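Local coordinates for protein globin (Geobacter sulfurreducens, PDB 2W31) that forms the globin domain of a membrane-bound globin-coupled sensor, holds a heme in bis-histidyl hexacoordination and probably binds oxygen, at residues 36-40 against 62-67; 94-100 against 148-152; 110-115 against 135-140. All blocks are in the same frame, centred on the assembly; numbering follows the deposited sequence.

Contact 1 (36-40 against 62-67); sequences ADQFY and LKQTHQ. With HEM (protoporphyrin IX containing Fe), chain C.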
loop_
_atom_site.group_PDB
_atom_site.type_symbol
_atom_site.label_atom_id
_atom_site.label_comp_id
_atom_site.label_asym_id
_atom_site.label_seq_id
_atom_site.Cartn_x
_atom_site.Cartn_y
_atom_site.Cartn_z
ATOM N N ALA A 36 17.087 -0.743 -7.710
ATOM C CA ALA A 36 17.659 0.593 -7.529
ATOM C C ALA A 36 17.598 1.423 -8.808
ATOM O O ALA A 36 17.289 2.616 -8.753
ATOM C CB ALA A 36 19.109 0.510 -7.021
ATOM N N ASP A 37 17.878 0.794 -9.957
ATOM C CA ASP A 37 17.855 1.494 -11.252
ATOM C C ASP A 37 16.426 1.896 -11.595
ATOM O O ASP A 37 16.203 3.025 -11.997
ATOM C CB ASP A 37 18.416 0.623 -12.396
ATOM C CG ASP A 37 19.929 0.461 -12.332
ATOM O OD1 ASP A 37 20.612 1.229 -11.615
ATOM O OD2 ASP A 37 20.432 -0.477 -13.001
ATOM N N GLN A 38 15.476 0.970 -11.434
ATOM C CA GLN A 38 14.088 1.234 -11.791
ATOM C C GLN A 38 13.507 2.300 -10.869
ATOM O O GLN A 38 12.839 3.212 -11.340
ATOM C CB GLN A 38 13.251 -0.053 -11.798
ATOM C CG GLN A 38 13.635 -0.971 -12.962
ATOM C CD GLN A 38 12.802 -2.252 -13.075
ATOM O OE1 GLN A 38 11.645 -2.299 -12.654
ATOM N NE2 GLN A 38 13.395 -3.294 -13.679
ATOM N N PHE A 39 13.783 2.190 -9.560
ATOM C CA PHE A 39 13.323 3.148 -8.567
ATOM C C PHE A 39 13.850 4.546 -8.875
ATOM O O PHE A 39 13.067 5.518 -8.982
ATOM C CB PHE A 39 13.769 2.647 -7.165
ATOM C CG PHE A 39 13.313 3.490 -6.018
ATOM C CD1 PHE A 39 12.126 3.186 -5.355
ATOM C CD2 PHE A 39 14.101 4.535 -5.532
ATOM C CE1 PHE A 39 11.730 3.933 -4.245
ATOM C CE2 PHE A 39 13.710 5.284 -4.415
ATOM C CZ PHE A 39 12.507 4.969 -3.769
ATOM N N TYR A 40 15.172 4.637 -9.082
ATOM C CA TYR A 40 15.838 5.909 -9.366
ATOM C C TYR A 40 15.342 6.521 -10.673
ATOM O O TYR A 40 14.971 7.701 -10.709
ATOM C CB TYR A 40 17.338 5.676 -9.442
ATOM C CG TYR A 40 18.193 6.896 -9.169
ATOM C CD1 TYR A 40 18.612 7.205 -7.871
ATOM C CD2 TYR A 40 18.591 7.724 -10.206
ATOM C CE1 TYR A 40 19.427 8.314 -7.614
ATOM C CE2 TYR A 40 19.402 8.855 -9.959
ATOM C CZ TYR A 40 19.818 9.119 -8.660
ATOM O OH TYR A 40 20.613 10.203 -8.380
ATOM N N LEU A 62 22.437 8.547 -3.312
ATOM C CA LEU A 62 21.026 8.231 -3.016
ATOM C C LEU A 62 20.503 6.928 -3.627
ATOM O O LEU A 62 19.640 6.291 -3.020
ATOM C CB LEU A 62 20.096 9.405 -3.350
ATOM C CG LEU A 62 20.239 10.638 -2.444
ATOM C CD1 LEU A 62 19.406 11.789 -2.958
ATOM C CD2 LEU A 62 19.875 10.329 -0.957
ATOM N N LYS A 63 20.983 6.537 -4.808
ATOM C CA LYS A 63 20.644 5.224 -5.374
ATOM C C LYS A 63 21.034 4.095 -4.402
ATOM O O LYS A 63 20.242 3.174 -4.149
ATOM C CB LYS A 63 21.303 5.028 -6.756
ATOM C CG LYS A 63 20.809 3.790 -7.506
ATOM C CD LYS A 63 21.535 3.578 -8.843
ATOM C CE LYS A 63 20.838 4.239 -9.998
ATOM N NZ LYS A 63 21.590 3.930 -11.253
ATOM N N GLN A 64 22.256 4.151 -3.872
ATOM C CA GLN A 64 22.723 3.169 -2.891
ATOM C C GLN A 64 21.935 3.229 -1.575
ATOM O O GLN A 64 21.611 2.184 -0.995
ATOM C CB GLN A 64 24.219 3.399 -2.594
ATOM C CG GLN A 64 24.825 2.368 -1.632
ATOM C CD GLN A 64 24.973 1.021 -2.282
ATOM O OE1 GLN A 64 25.367 0.928 -3.453
ATOM N NE2 GLN A 64 24.642 -0.042 -1.544
ATOM N N THR A 65 21.622 4.432 -1.099
ATOM C CA THR A 65 20.853 4.573 0.136
ATOM C C THR A 65 19.474 3.880 0.060
ATOM O O THR A 65 19.064 3.164 0.994
ATOM C CB THR A 65 20.671 6.062 0.465
ATOM O OG1 THR A 65 21.945 6.607 0.810
ATOM C CG2 THR A 65 19.736 6.260 1.634
ATOM N N HIS A 66 18.782 4.072 -1.054
ATOM C CA HIS A 66 17.459 3.450 -1.208
ATOM C C HIS A 66 17.589 1.950 -1.536
ATOM O O HIS A 66 16.745 1.133 -1.083
ATOM C CB HIS A 66 16.643 4.231 -2.222
ATOM C CG HIS A 66 16.306 5.602 -1.741
ATOM N ND1 HIS A 66 17.158 6.674 -1.879
ATOM C CD2 HIS A 66 15.231 6.061 -1.058
ATOM C CE1 HIS A 66 16.613 7.733 -1.308
ATOM N NE2 HIS A 66 15.420 7.397 -0.847
ATOM N N GLN A 67 18.680 1.565 -2.228
ATOM C CA GLN A 67 18.950 0.140 -2.487
ATOM C C GLN A 67 19.119 -0.609 -1.143
ATOM O O GLN A 67 18.557 -1.715 -0.932
ATOM C CB GLN A 67 20.221 -0.017 -3.348
ATOM C CG GLN A 67 20.460 -1.446 -3.791
ATOM C CD GLN A 67 21.708 -1.538 -4.614
ATOM O OE1 GLN A 67 21.679 -1.291 -5.824
ATOM N NE2 GLN A 67 22.815 -1.872 -3.966
HETATM C CHA HEM C . 16.814 9.538 2.434
HETATM C CHB HEM C . 14.174 5.515 2.173
HETATM C CHC HEM C . 11.253 7.766 -0.971
HETATM C CHD HEM C . 14.634 11.158 -1.603
HETATM C C1A HEM C . 16.355 8.257 2.656
HETATM C C2A HEM C . 16.914 7.300 3.594
HETATM C C3A HEM C . 16.200 6.170 3.510
HETATM C C4A HEM C . 15.155 6.412 2.519
HETATM C CMA HEM C . 16.381 4.852 4.288
HETATM C CAA HEM C . 18.129 7.570 4.538
HETATM C CBA HEM C . 17.527 8.415 5.668
HETATM C CGA HEM C . 18.374 8.495 6.922
HETATM O O1A HEM C . 18.513 7.475 7.655
HETATM O O2A HEM C . 18.901 9.611 7.195
HETATM C C1B HEM C . 13.066 5.830 1.404
HETATM C C2B HEM C . 11.862 5.029 1.245
HETATM C C3B HEM C . 11.049 5.646 0.381
HETATM C C4B HEM C . 11.737 6.844 -0.080
HETATM C CMB HEM C . 11.645 3.712 2.022
HETATM C CAB HEM C . 9.679 5.207 -0.130
HETATM C CBB HEM C . 9.416 3.924 -0.444
HETATM C C1C HEM C . 11.945 8.837 -1.479
HETATM C C2C HEM C . 11.556 9.654 -2.604
HETATM C C3C HEM C . 12.510 10.568 -2.802
HETATM C C4C HEM C . 13.524 10.374 -1.786
HETATM C CMC HEM C . 10.287 9.489 -3.437
HETATM C CAC HEM C . 12.506 11.655 -3.896
HETATM C CBC HEM C . 13.505 11.853 -4.752
HETATM C C1D HEM C . 15.450 11.113 -0.502
HETATM C C2D HEM C . 16.424 12.150 -0.133
HETATM C C3D HEM C . 17.105 11.659 1.128
HETATM C C4D HEM C . 16.498 10.358 1.392
HETATM C CMD HEM C . 16.667 13.466 -0.860
HETATM C CAD HEM C . 18.237 12.342 1.944
HETATM C CBD HEM C . 17.718 13.457 2.831
HETATM C CGD HEM C . 18.910 14.271 3.295
HETATM O O1D HEM C . 19.644 14.852 2.450
HETATM O O2D HEM C . 19.122 14.345 4.525
HETATM N NA HEM C . 15.285 7.690 1.999
HETATM N NB HEM C . 12.951 6.924 0.588
HETATM N NC HEM C . 13.165 9.291 -0.989
HETATM N ND HEM C . 15.539 10.098 0.421
HETATM FE FE HEM C . 14.231 8.487 0.489
HETATM O O HOH W 1 17.515 3.574 -5.881
#
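The strongest polar link across these two helices is a salt bridge in which Lys63 NZ donates to Asp37 OD1 at 2.9 Å. Toward the heme, His66 ND1 donates to Leu62 O (2.8 Å), which holds the imidazole by its ND1 while His66 NE2 binds HEM FE at 2.1 Å. A water adds a second bridge between the helices, donating to Ala36 O at 3.0 Å and to Lys63 O at 3.3 Å. On its way to Asp37 the lysine's aliphatic part crosses the small Ala36, whose CB lies 3.7 Å from Lys63 CG, and the ring of Tyr40, whose CD1 lies 3.6 Å from Lys63 CB. The segment axes approach to 9.6 Å at 115°; the closest CA pair is Ala36 and Gln67, at 5.2 Å. Phe39 CE2 packs against His66 CG at 3.7 Å, the two rings slid apart with little overlap. The crossing of the B and E helices walls the distal side of the heme in the globin fold; here His66 also ligates the iron opposite His93, giving bis-histidyl hexacoordination.

Contact 2 (94-100 against 148-152); sequences VRVGLNA and ASYRE. With HEM (protoporphyrin IX containing Fe), chain C.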
loop_
_atom_site.group_PDB
_atom_site.type_symbol
_atom_site.label_atom_id
_atom_site.label_comp_id
_atom_site.label_asym_id
_atom_site.label_seq_id
_atom_site.Cartn_x
_atom_site.Cartn_y
_atom_site.Cartn_z
ATOM N N VAL A 94 10.695 14.546 5.592
ATOM C CA VAL A 94 10.014 15.740 6.051
ATOM C C VAL A 94 11.019 16.901 6.043
ATOM O O VAL A 94 10.757 17.969 5.476
ATOM C CB VAL A 94 9.439 15.536 7.492
ATOM C CG1 VAL A 94 8.611 16.751 7.947
ATOM C CG2 VAL A 94 8.562 14.256 7.578
ATOM N N ARG A 95 12.188 16.665 6.637
ATOM C CA ARG A 95 13.248 17.674 6.763
ATOM C C ARG A 95 13.715 18.280 5.425
ATOM O O ARG A 95 13.962 19.493 5.329
ATOM C CB ARG A 95 14.414 17.048 7.535
ATOM C CG ARG A 95 15.761 17.765 7.492
ATOM C CD ARG A 95 16.858 16.800 7.964
ATOM N NE ARG A 95 16.405 16.011 9.110
ATOM C CZ ARG A 95 16.709 14.734 9.328
ATOM N NH1 ARG A 95 17.476 14.057 8.476
ATOM N NH2 ARG A 95 16.233 14.130 10.405
ATOM N N VAL A 96 13.846 17.458 4.382
ATOM C CA VAL A 96 14.304 17.977 3.069
ATOM C C VAL A 96 13.193 18.593 2.195
ATOM O O VAL A 96 13.472 19.135 1.115
ATOM C CB VAL A 96 15.083 16.931 2.245
ATOM C CG1 VAL A 96 16.292 16.460 3.027
ATOM C CG2 VAL A 96 14.170 15.751 1.803
ATOM N N GLY A 97 11.945 18.490 2.662
ATOM C CA GLY A 97 10.847 19.163 1.995
ATOM C C GLY A 97 10.125 18.310 0.959
ATOM O O GLY A 97 9.391 18.826 0.123
ATOM N N LEU A 98 10.320 16.996 1.036
ATOM C CA LEU A 98 9.610 16.086 0.135
ATOM C C LEU A 98 8.122 15.911 0.575
ATOM O O LEU A 98 7.827 15.576 1.736
ATOM C CB LEU A 98 10.324 14.738 0.126
ATOM C CG LEU A 98 9.746 13.700 -0.843
ATOM C CD1 LEU A 98 9.941 14.121 -2.301
ATOM C CD2 LEU A 98 10.355 12.318 -0.546
ATOM N N ASN A 99 7.189 16.142 -0.346
ATOM C CA ASN A 99 5.772 15.937 -0.007
ATOM C C ASN A 99 5.535 14.433 0.225
ATOM O O ASN A 99 6.013 13.592 -0.545
ATOM C CB ASN A 99 4.838 16.479 -1.108
ATOM C CG ASN A 99 3.360 16.526 -0.681
ATOM O OD1 ASN A 99 2.698 15.502 -0.519
ATOM N ND2 ASN A 99 2.838 17.732 -0.523
ATOM N N ALA A 100 4.770 14.112 1.268
ATOM C CA ALA A 100 4.466 12.705 1.629
ATOM C C ALA A 100 3.862 11.938 0.434
ATOM O O ALA A 100 4.041 10.706 0.313
ATOM C CB ALA A 100 3.489 12.657 2.795
ATOM N N ALA A 148 3.239 8.361 9.353
ATOM C CA ALA A 148 3.065 8.926 10.679
ATOM C C ALA A 148 4.127 9.981 11.043
ATOM O O ALA A 148 3.822 10.902 11.810
ATOM C CB ALA A 148 3.003 7.846 11.701
ATOM N N SER A 149 5.319 9.915 10.439
ATOM C CA SER A 149 6.353 10.955 10.673
ATOM C C SER A 149 5.949 12.328 10.191
ATOM O O SER A 149 6.382 13.338 10.760
ATOM C CB SER A 149 7.675 10.593 10.009
ATOM O OG SER A 149 8.152 9.377 10.508
ATOM N N TYR A 150 5.118 12.402 9.156
ATOM C CA TYR A 150 4.613 13.676 8.665
ATOM C C TYR A 150 3.555 14.297 9.588
ATOM O O TYR A 150 3.299 15.502 9.518
ATOM C CB TYR A 150 4.040 13.530 7.253
ATOM C CG TYR A 150 5.093 13.450 6.202
ATOM C CD1 TYR A 150 5.407 14.579 5.416
ATOM C CD2 TYR A 150 5.760 12.252 5.959
ATOM C CE1 TYR A 150 6.383 14.522 4.422
ATOM C CE2 TYR A 150 6.726 12.175 4.971
ATOM C CZ TYR A 150 7.041 13.307 4.210
ATOM O OH TYR A 150 7.983 13.211 3.230
ATOM N N ARG A 151 2.967 13.476 10.448
ATOM C CA ARG A 151 1.922 13.919 11.384
ATOM C C ARG A 151 2.446 14.171 12.804
ATOM O O ARG A 151 1.799 14.887 13.576
ATOM C CB ARG A 151 0.806 12.859 11.491
ATOM C CG ARG A 151 0.071 12.585 10.193
ATOM C CD ARG A 151 -1.121 11.664 10.421
ATOM N NE ARG A 151 -0.780 10.345 10.950
ATOM C CZ ARG A 151 -0.597 9.249 10.203
ATOM N NH1 ARG A 151 -0.714 9.290 8.885
ATOM N NH2 ARG A 151 -0.353 8.106 10.801
ATOM N N GLU A 152 3.590 13.575 13.142
ATOM C CA GLU A 152 3.990 13.395 14.546
ATOM C C GLU A 152 5.406 13.901 14.780
ATOM O O GLU A 152 6.349 13.456 14.133
ATOM C CB GLU A 152 3.859 11.909 14.991
ATOM C CG GLU A 152 2.448 11.275 14.802
ATOM C CD GLU A 152 2.349 9.807 15.262
ATOM O OE1 GLU A 152 1.302 9.153 14.983
ATOM O OE2 GLU A 152 3.309 9.300 15.901
HETATM C CHA HEM C . 16.814 9.538 2.434
HETATM C CHB HEM C . 14.174 5.515 2.173
HETATM C CHC HEM C . 11.253 7.766 -0.971
HETATM C CHD HEM C . 14.634 11.158 -1.603
HETATM C C1A HEM C . 16.355 8.257 2.656
HETATM C C2A HEM C . 16.914 7.300 3.594
HETATM C C3A HEM C . 16.200 6.170 3.510
HETATM C C4A HEM C . 15.155 6.412 2.519
HETATM C CMA HEM C . 16.381 4.852 4.288
HETATM C CAA HEM C . 18.129 7.570 4.538
HETATM C CBA HEM C . 17.527 8.415 5.668
HETATM C CGA HEM C . 18.374 8.495 6.922
HETATM O O1A HEM C . 18.513 7.475 7.655
HETATM O O2A HEM C . 18.901 9.611 7.195
HETATM C C1B HEM C . 13.066 5.830 1.404
HETATM C C2B HEM C . 11.862 5.029 1.245
HETATM C C3B HEM C . 11.049 5.646 0.381
HETATM C C4B HEM C . 11.737 6.844 -0.080
HETATM C CMB HEM C . 11.645 3.712 2.022
HETATM C CAB HEM C . 9.679 5.207 -0.130
HETATM C CBB HEM C . 9.416 3.924 -0.444
HETATM C C1C HEM C . 11.945 8.837 -1.479
HETATM C C2C HEM C . 11.556 9.654 -2.604
HETATM C C3C HEM C . 12.510 10.568 -2.802
HETATM C C4C HEM C . 13.524 10.374 -1.786
HETATM C CMC HEM C . 10.287 9.489 -3.437
HETATM C CAC HEM C . 12.506 11.655 -3.896
HETATM C CBC HEM C . 13.505 11.853 -4.752
HETATM C C1D HEM C . 15.450 11.113 -0.502
HETATM C C2D HEM C . 16.424 12.150 -0.133
HETATM C C3D HEM C . 17.105 11.659 1.128
HETATM C C4D HEM C . 16.498 10.358 1.392
HETATM C CMD HEM C . 16.667 13.466 -0.860
HETATM C CAD HEM C . 18.237 12.342 1.944
HETATM C CBD HEM C . 17.718 13.457 2.831
HETATM C CGD HEM C . 18.910 14.271 3.295
HETATM O O1D HEM C . 19.644 14.852 2.450
HETATM O O2D HEM C . 19.122 14.345 4.525
HETATM N NA HEM C . 15.285 7.690 1.999
HETATM N NB HEM C . 12.951 6.924 0.588
HETATM N NC HEM C . 13.165 9.291 -0.989
HETATM N ND HEM C . 15.539 10.098 0.421
HETATM FE FE HEM C . 14.231 8.487 0.489
#
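In a globin the turn between the F and G helices, the FG corner, skirts the proximal edge of the heme, and here it is held by a tyrosine near the end of the last helix. The turn opens with a Schellman motif at the end of helix 80-96: Gly97 has a positive phi of 93°, and Gly97 N bonds back to Val94 O at 3.1 Å. A CB at those backbone angles would jam against the carbonyl oxygen of Val96, so the position calls for glycine. Two residues on, Asn99 is the N-cap of helix 100-121, its OD1 accepting from the backbone N of His101. Into the pocket between the two helix ends reaches Tyr150. Its hydroxyl, Tyr150 OH, donates to Leu98 O at 2.8 Å, so a turn carbonyl is satisfied by a side chain from a helix about 50 residues further along the chain. The ring is sandwiched by two methyl groups in CH-pi contacts: Val94 CG2 and Ala100 CB each lie 3.6 Å from the Tyr150 ring centroid, almost exactly along the normal, on opposite faces. The helix end and the turn face the cofactor, with Leu98 CD2 3.6 Å from HEM C2C and Val96 CG1 3.3 Å from HEM CBD. Tyr150 also touches His93, the axial ligand on helix 80-96, while Ser149 OG is hydrogen-bonded to Gln87 O of that helix. The C-terminal end of helix 125-151 thus lies beside helix 80-96 and the start of helix 100-121, where Arg151 of the second subunit packs on Asn99, Ala100 and Tyr150.

Contact 3 (110-115 against 135-140); sequences VRQFTL and VEKILD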
loop_
_atom_site.group_PDB
_atom_site.type_symbol
_atom_site.label_atom_id
_atom_site.label_comp_id
_atom_site.label_asym_id
_atom_site.label_seq_id
_atom_site.Cartn_x
_atom_site.Cartn_y
_atom_site.Cartn_z
ATOM N N VAL A 110 8.032 0.092 -5.549
ATOM C CA VAL A 110 8.663 -1.053 -4.878
ATOM C C VAL A 110 7.700 -2.250 -4.825
ATOM O O VAL A 110 8.086 -3.417 -5.029
ATOM C CB VAL A 110 9.129 -0.637 -3.469
ATOM C CG1 VAL A 110 9.731 -1.790 -2.695
ATOM C CG2 VAL A 110 10.120 0.532 -3.568
ATOM N N ARG A 111 6.439 -1.957 -4.535
ATOM C CA ARG A 111 5.454 -3.022 -4.396
ATOM C C ARG A 111 5.289 -3.782 -5.738
ATOM O O ARG A 111 5.295 -5.003 -5.774
ATOM C CB ARG A 111 4.140 -2.363 -3.989
ATOM C CG ARG A 111 3.113 -3.278 -3.582
ATOM C CD ARG A 111 1.769 -2.481 -3.479
ATOM N NE ARG A 111 1.775 -1.292 -2.612
ATOM C CZ ARG A 111 1.769 -1.347 -1.267
ATOM N NH1 ARG A 111 1.852 -2.504 -0.647
ATOM N NH2 ARG A 111 1.734 -0.258 -0.513
ATOM N N GLN A 112 5.183 -3.059 -6.861
ATOM C CA GLN A 112 4.929 -3.724 -8.151
ATOM C C GLN A 112 6.168 -4.544 -8.499
ATOM O O GLN A 112 6.053 -5.670 -8.993
ATOM C CB GLN A 112 4.663 -2.675 -9.239
ATOM C CG GLN A 112 3.528 -1.683 -8.887
ATOM C CD GLN A 112 2.119 -2.191 -9.190
ATOM O OE1 GLN A 112 1.869 -3.410 -9.213
ATOM N NE2 GLN A 112 1.177 -1.246 -9.403
ATOM N N PHE A 113 7.354 -3.984 -8.227
ATOM C CA PHE A 113 8.603 -4.662 -8.586
ATOM C C PHE A 113 8.728 -5.974 -7.805
ATOM O O PHE A 113 9.080 -7.044 -8.377
ATOM C CB PHE A 113 9.778 -3.749 -8.234
ATOM C CG PHE A 113 11.154 -4.333 -8.582
ATOM C CD1 PHE A 113 11.752 -4.116 -9.836
ATOM C CD2 PHE A 113 11.838 -5.107 -7.640
ATOM C CE1 PHE A 113 12.999 -4.675 -10.143
ATOM C CE2 PHE A 113 13.117 -5.652 -7.937
ATOM C CZ PHE A 113 13.668 -5.449 -9.185
ATOM N N THR A 114 8.473 -5.908 -6.492
ATOM C CA THR A 114 8.657 -7.081 -5.630
ATOM C C THR A 114 7.619 -8.155 -5.897
ATOM O O THR A 114 7.952 -9.357 -5.923
ATOM C CB THR A 114 8.645 -6.645 -4.172
ATOM O OG1 THR A 114 9.612 -5.603 -4.011
ATOM C CG2 THR A 114 9.054 -7.802 -3.254
ATOM N N LEU A 115 6.383 -7.757 -6.201
ATOM C CA LEU A 115 5.385 -8.772 -6.497
ATOM C C LEU A 115 5.666 -9.452 -7.836
ATOM O O LEU A 115 5.275 -10.648 -8.023
ATOM C CB LEU A 115 3.943 -8.228 -6.418
ATOM C CG LEU A 115 3.521 -7.816 -5.011
ATOM C CD1 LEU A 115 1.963 -7.724 -4.982
ATOM C CD2 LEU A 115 4.039 -8.547 -3.801
ATOM N N VAL A 135 5.214 -9.889 2.062
ATOM C CA VAL A 135 5.792 -8.671 1.457
ATOM C C VAL A 135 4.788 -7.514 1.564
ATOM O O VAL A 135 5.166 -6.385 1.916
ATOM C CB VAL A 135 6.155 -8.903 -0.021
ATOM C CG1 VAL A 135 6.321 -7.588 -0.778
ATOM C CG2 VAL A 135 7.409 -9.774 -0.094
ATOM N N GLU A 136 3.509 -7.781 1.278
ATOM C CA GLU A 136 2.531 -6.677 1.421
ATOM C C GLU A 136 2.451 -6.145 2.846
ATOM O O GLU A 136 2.321 -4.922 3.042
ATOM C CB GLU A 136 1.153 -7.069 0.920
ATOM C CG GLU A 136 1.083 -7.410 -0.555
ATOM C CD GLU A 136 0.966 -6.243 -1.476
ATOM O OE1 GLU A 136 1.666 -5.220 -1.337
ATOM O OE2 GLU A 136 0.180 -6.383 -2.453
ATOM N N LYS A 137 2.535 -7.023 3.852
ATOM C CA LYS A 137 2.558 -6.570 5.232
ATOM C C LYS A 137 3.791 -5.692 5.544
ATOM O O LYS A 137 3.664 -4.620 6.099
ATOM C CB LYS A 137 2.500 -7.754 6.207
ATOM C CG LYS A 137 1.166 -8.455 6.257
ATOM C CD LYS A 137 1.282 -9.660 7.149
ATOM C CE LYS A 137 0.282 -10.733 6.754
ATOM N NZ LYS A 137 0.470 -12.039 7.456
ATOM N N ILE A 138 4.985 -6.144 5.184
ATOM C CA ILE A 138 6.162 -5.334 5.530
ATOM C C ILE A 138 6.184 -3.994 4.786
ATOM O O ILE A 138 6.544 -2.962 5.367
ATOM C CB ILE A 138 7.486 -6.142 5.424
ATOM C CG1 ILE A 138 8.585 -5.460 6.256
ATOM C CG2 ILE A 138 7.966 -6.385 3.969
ATOM C CD1 ILE A 138 8.285 -5.430 7.734
ATOM N N LEU A 139 5.788 -3.998 3.520
ATOM C CA LEU A 139 5.749 -2.711 2.762
ATOM C C LEU A 139 4.706 -1.791 3.409
ATOM O O LEU A 139 4.956 -0.586 3.590
ATOM C CB LEU A 139 5.412 -2.918 1.274
ATOM C CG LEU A 139 6.470 -3.716 0.520
ATOM C CD1 LEU A 139 5.988 -3.925 -0.899
ATOM C CD2 LEU A 139 7.767 -2.972 0.538
ATOM N N ASP A 140 3.521 -2.337 3.726
ATOM C CA ASP A 140 2.456 -1.500 4.345
ATOM C C ASP A 140 2.865 -0.983 5.726
ATOM O O ASP A 140 2.544 0.163 6.064
ATOM C CB ASP A 140 1.101 -2.232 4.352
ATOM C CG ASP A 140 0.430 -2.244 2.975
ATOM O OD1 ASP A 140 0.984 -1.651 2.009
ATOM O OD2 ASP A 140 -0.648 -2.874 2.880
#
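A buried arginine shared by two acidic side chains is the striking element here, and it illustrates how charge can be accommodated at a protein interface when acidic partners surround the guanidinium. Arg111 NH1 donates to Glu136 OE1 at 2.8 Å and to Asp140 OD1 at 2.9 Å, while Arg111 NH2 reaches the same Asp140 OD1 at 3.0 Å. Glu136 and Asp140 stand one helical turn apart, so both carboxylates can meet a single guanidinium near its plane. The network does not stop at the chain: Arg111 NE forms a salt bridge with Asp140 of the second subunit, and Asp140 OD2 of this chain is bridged in turn by Arg111 NE of the second subunit and also accepts from Asn108 of that subunit. Alongside the charges runs an apolar seam. Leu139 CD1 lies 3.7 Å from Arg111 CA, Leu139 CD2 is 4.0 Å from Val110 CG1, and Val135 CG1 meets Thr114 CG2 at 3.7 Å and Leu115 CD2 at 3.9 Å. Thr114 turns its hydroxyl back to its own helix, Thr114 OG1 donating to Val110 O at 2.9 Å, and leaves its methyl for the packing. The segments run nearly antiparallel, at 160°, with the segment axes approaching to 10.8 Å. These are the G and H helices, which pair with those of the second subunit across the dimer interface, as in other globin-coupled sensors. Away from that interface, Val110 packs on Trp69 and Phe70 of helix 62-72 and on Phe39 of helix 32-44, and Phe113 rests on the latter helix.

The three contacts show shared helices joining parts of one globin fold. Contacts 1 and 2 both touch the heme but not each other: their centres are 20 Å apart and their nearest atoms about 7 Å. Contact 1 supplies the distal ligand His66, and contact 2 lies next to the proximal ligand His93. Contact 3 leans directly on contact 1, with Phe39 CD1 3.8 Å from Val110 CG2, and the side chain of Val110 is about 5 Å from the heme. Contacts 2 and 3, centred 21 Å apart, share helix 125-151, and both reach the second subunit, while contact 3 also touches contact 1, which holds an iron ligand.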